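Local coordinates for protein carboxylic ester hydrolase (Aspergillus niger, PDB 7K4O) that probably hydrolyses ester bonds of tannins as a secreted fungal serine esterase of the tannase family, here holding gallic acid in its pocket, at residues A[193-197]-A[396-401]. Residue numbers count along the deposited sequence, not the author numbering.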
ATOM      1  N   TRP A 193       4.140  -3.889  -7.011  1.00 19.58           N
ATOM      2  CA  TRP A 193       5.384  -4.700  -6.870  1.00 19.60           C
ATOM      3  C   TRP A 193       5.232  -6.054  -7.562  1.00 17.91           C
ATOM      4  O   TRP A 193       6.235  -6.580  -8.057  1.00 19.29           O
ATOM      5  CB  TRP A 193       5.794  -4.869  -5.406  1.00 18.98           C
ATOM      6  CG  TRP A 193       6.490  -3.678  -4.843  1.00 18.43           C
ATOM      7  CD1 TRP A 193       6.062  -2.907  -3.812  1.00 21.16           C
ATOM      8  CD2 TRP A 193       7.692  -3.059  -5.336  1.00 18.83           C
ATOM      9  NE1 TRP A 193       6.960  -1.909  -3.563  1.00 21.65           N
ATOM     10  CE2 TRP A 193       7.969  -1.971  -4.489  1.00 20.37           C
ATOM     11  CE3 TRP A 193       8.620  -3.370  -6.344  1.00 19.52           C
ATOM     12  CZ2 TRP A 193       9.092  -1.168  -4.661  1.00 20.81           C
ATOM     13  CZ3 TRP A 193       9.733  -2.574  -6.504  1.00 21.21           C
ATOM     14  CH2 TRP A 193       9.952  -1.469  -5.684  1.00 20.50           C
ATOM     15  N   SER A 194       4.035  -6.626  -7.633  1.00 18.34           N
ATOM     16  CA  SER A 194       3.820  -7.953  -8.232  1.00 18.83           C
ATOM     17  C   SER A 194       4.271  -7.926  -9.698  1.00 19.55           C
ATOM     18  O   SER A 194       4.750  -8.952 -10.224  1.00 20.05           O
ATOM     19  CB  SER A 194       2.398  -8.431  -8.105  1.00 19.34           C
ATOM     20  OG  SER A 194       1.494  -7.780  -8.993  1.00 19.90           O
ATOM     21  N   GLN A 195       4.094  -6.796 -10.373  1.00 18.45           N
ATOM     22  CA  GLN A 195       4.471  -6.671 -11.797  1.00 18.66           C
ATOM     23  C   GLN A 195       5.944  -6.256 -11.953  1.00 18.78           C
ATOM     24  O   GLN A 195       6.653  -6.846 -12.769  1.00 18.95           O
ATOM     25  CB  GLN A 195       3.606  -5.642 -12.528  1.00 19.70           C
ATOM     26  CG  GLN A 195       2.123  -5.916 -12.404  1.00 19.26           C
ATOM     27  CD  GLN A 195       1.721  -7.281 -12.920  1.00 20.24           C
ATOM     28  OE1 GLN A 195       1.827  -7.561 -14.097  1.00 20.79           O
ATOM     29  NE2 GLN A 195       1.332  -8.171 -12.009  1.00 18.38           N
ATOM     30  N   VAL A 196       6.415  -5.310 -11.143  1.00 18.18           N
ATOM     31  CA  VAL A 196       7.825  -4.840 -11.195  1.00 18.85           C
ATOM     32  C   VAL A 196       8.782  -6.015 -10.935  1.00 20.54           C
ATOM     33  O   VAL A 196       9.812  -6.092 -11.544  1.00 18.88           O
ATOM     34  CB  VAL A 196       8.026  -3.680 -10.238  1.00 20.01           C
ATOM     35  CG1 VAL A 196       9.495  -3.317 -10.088  1.00 19.51           C
ATOM     36  CG2 VAL A 196       7.199  -2.438 -10.640  1.00 21.04           C
ATOM     37  N   GLN A 197       8.377  -6.950 -10.083  1.00 19.94           N
ATOM     38  CA  GLN A 197       9.194  -8.132  -9.735  1.00 19.05           C
ATOM     39  C   GLN A 197       9.268  -9.188 -10.835  1.00 19.90           C
ATOM     40  O   GLN A 197      10.144 -10.027 -10.733  1.00 20.20           O
ATOM     41  CB  GLN A 197       8.667  -8.719  -8.421  1.00 18.08           C
ATOM     42  CG  GLN A 197       9.039  -7.882  -7.233  1.00 18.16           C
ATOM     43  CD  GLN A 197       8.380  -8.265  -5.934  1.00 21.22           C
ATOM     44  OE1 GLN A 197       7.777  -9.341  -5.798  1.00 21.88           O
ATOM     45  NE2 GLN A 197       8.401  -7.349  -4.978  1.00 19.94           N
ATOM     46  N   THR A 396       5.302 -11.454  -2.685  1.00 19.85           N
ATOM     47  CA  THR A 396       5.648 -10.185  -3.374  1.00 19.58           C
ATOM     48  C   THR A 396       6.884  -9.526  -2.754  1.00 20.69           C
ATOM     49  O   THR A 396       6.870  -8.293  -2.601  1.00 21.62           O
ATOM     50  CB  THR A 396       4.439  -9.246  -3.438  1.00 19.76           C
ATOM     51  OG1 THR A 396       3.257  -9.983  -3.708  1.00 20.20           O
ATOM     52  CG2 THR A 396       4.638  -8.198  -4.510  1.00 20.32           C
ATOM     53  N   THR A 397       7.933 -10.301  -2.445  1.00 21.05           N
ATOM     54  CA  THR A 397       9.168  -9.714  -1.940  1.00 20.35           C
ATOM     55  C   THR A 397      10.369 -10.170  -2.731  1.00 21.37           C
ATOM     56  O   THR A 397      11.470 -10.070  -2.208  1.00 22.92           O
ATOM     57  CB  THR A 397       9.401  -9.978  -0.455  1.00 22.85           C
ATOM     58  OG1 THR A 397       9.248 -11.404  -0.265  1.00 23.99           O
ATOM     59  CG2 THR A 397       8.433  -9.139   0.327  1.00 24.36           C
ATOM     60  N   TRP A 398      10.204 -10.529  -3.984  1.00 20.74           N
ATOM     61  CA  TRP A 398      11.361 -10.900  -4.815  1.00 19.48           C
ATOM     62  C   TRP A 398      12.315  -9.718  -4.988  1.00 20.51           C
ATOM     63  O   TRP A 398      11.884  -8.667  -5.458  1.00 20.79           O
ATOM     64  CB  TRP A 398      10.831 -11.368  -6.136  1.00 20.98           C
ATOM     65  CG  TRP A 398      11.879 -11.900  -7.025  1.00 21.39           C
ATOM     66  CD1 TRP A 398      12.455 -11.236  -8.059  1.00 27.30           C
ATOM     67  CD2 TRP A 398      12.333 -13.240  -7.082  1.00 25.47           C
ATOM     68  NE1 TRP A 398      13.300 -12.070  -8.709  1.00 27.97           N
ATOM     69  CE2 TRP A 398      13.292 -13.277  -8.109  1.00 23.74           C
ATOM     70  CE3 TRP A 398      12.068 -14.339  -6.287  1.00 29.50           C
ATOM     71  CZ2 TRP A 398      13.908 -14.461  -8.467  1.00 34.63           C
ATOM     72  CZ3 TRP A 398      12.745 -15.503  -6.603  1.00 33.96           C
ATOM     73  CH2 TRP A 398      13.633 -15.538  -7.656  1.00 26.95           C
ATOM     74  N   PRO A 399      13.563  -9.810  -4.510  1.00 20.59           N
ATOM     75  CA  PRO A 399      14.456  -8.643  -4.451  1.00 21.67           C
ATOM     76  C   PRO A 399      15.336  -8.419  -5.674  1.00 23.27           C
ATOM     77  O   PRO A 399      16.008  -7.425  -5.693  1.00 23.60           O
ATOM     78  CB  PRO A 399      15.301  -8.961  -3.189  1.00 21.08           C
ATOM     79  CG  PRO A 399      15.473 -10.453  -3.290  1.00 21.84           C
ATOM     80  CD  PRO A 399      14.108 -10.943  -3.741  1.00 21.85           C
ATOM     81  N   ASP A 400      15.366  -9.349  -6.626  1.00 19.45           N
ATOM     82  CA  ASP A 400      16.187  -9.231  -7.841  1.00 20.31           C
ATOM     83  C   ASP A 400      15.314  -8.548  -8.908  1.00 21.31           C
ATOM     84  O   ASP A 400      14.448  -9.215  -9.495  1.00 21.76           O
ATOM     85  CB  ASP A 400      16.674 -10.577  -8.332  1.00 19.81           C
ATOM     86  CG  ASP A 400      17.453 -10.462  -9.627  1.00 24.72           C
ATOM     87  OD1 ASP A 400      17.760  -9.284  -9.989  1.00 23.67           O
ATOM     88  OD2 ASP A 400      17.690 -11.502 -10.254  1.00 26.13           O
ATOM     89  N   LEU A 401      15.510  -7.251  -9.108  1.00 20.56           N
ATOM     90  CA  LEU A 401      14.708  -6.447 -10.055  1.00 19.78           C
ATOM     91  C   LEU A 401      15.582  -6.133 -11.274  1.00 21.16           C
ATOM     92  O   LEU A 401      15.342  -5.114 -11.967  1.00 21.78           O
ATOM     93  CB  LEU A 401      14.252  -5.176  -9.346  1.00 18.82           C
ATOM     94  CG  LEU A 401      13.407  -5.333  -8.093  1.00 19.85           C
ATOM     95  CD1 LEU A 401      12.950  -3.989  -7.550  1.00 20.04           C
ATOM     96  CD2 LEU A 401      12.177  -6.204  -8.383  1.00 20.76           C
TER
HETATM   97  O   HOH W   1      12.677  -9.592 -11.562  1.00 22.84           O
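Gln197 reaches out near the C-terminal end of helix 187-196 and lays its side chain along the loop 396-401, which covers more of it than of any other residue in 193-197. Its carboxamide reads the loop backbone in both senses: NE2 donates to Thr396 O at 3.0 Å, while OE1 accepts a weak hydrogen bond from Trp398 N at 3.3 Å. One side chain thus pairs with two peptide groups of a loop that lacks regular secondary structure. Further along, a water donates to both Gln197 O and Asp400 O, 2.7 Å from each, and bridges the two backbones. Van der Waals contacts fill in around these bonds. The methyl CG2 of Thr396 sits 3.6 Å from Trp193 CB and 3.5 Å from Ser194 N, whereas the hydroxyl of Thr396 is hydrogen-bonded to Leu394 O and Arg190 NH1. Leu401, the N-cap residue of helix 402-406, brings CD2 to 3.7 Å from Gln197 CG and CD1 to 3.7 Å from Trp193 CZ3. Beyond the loop, Tyr430 of helix 425-438 meets the Trp193 ring edge-to-face and also packs on Leu401. The contact therefore ties the far end of the helix that follows the probable nucleophile Ser186 to the loop entering helix 402-406, an arrangement built on the nucleophile-elbow helix of the alpha/beta-hydrolase fold.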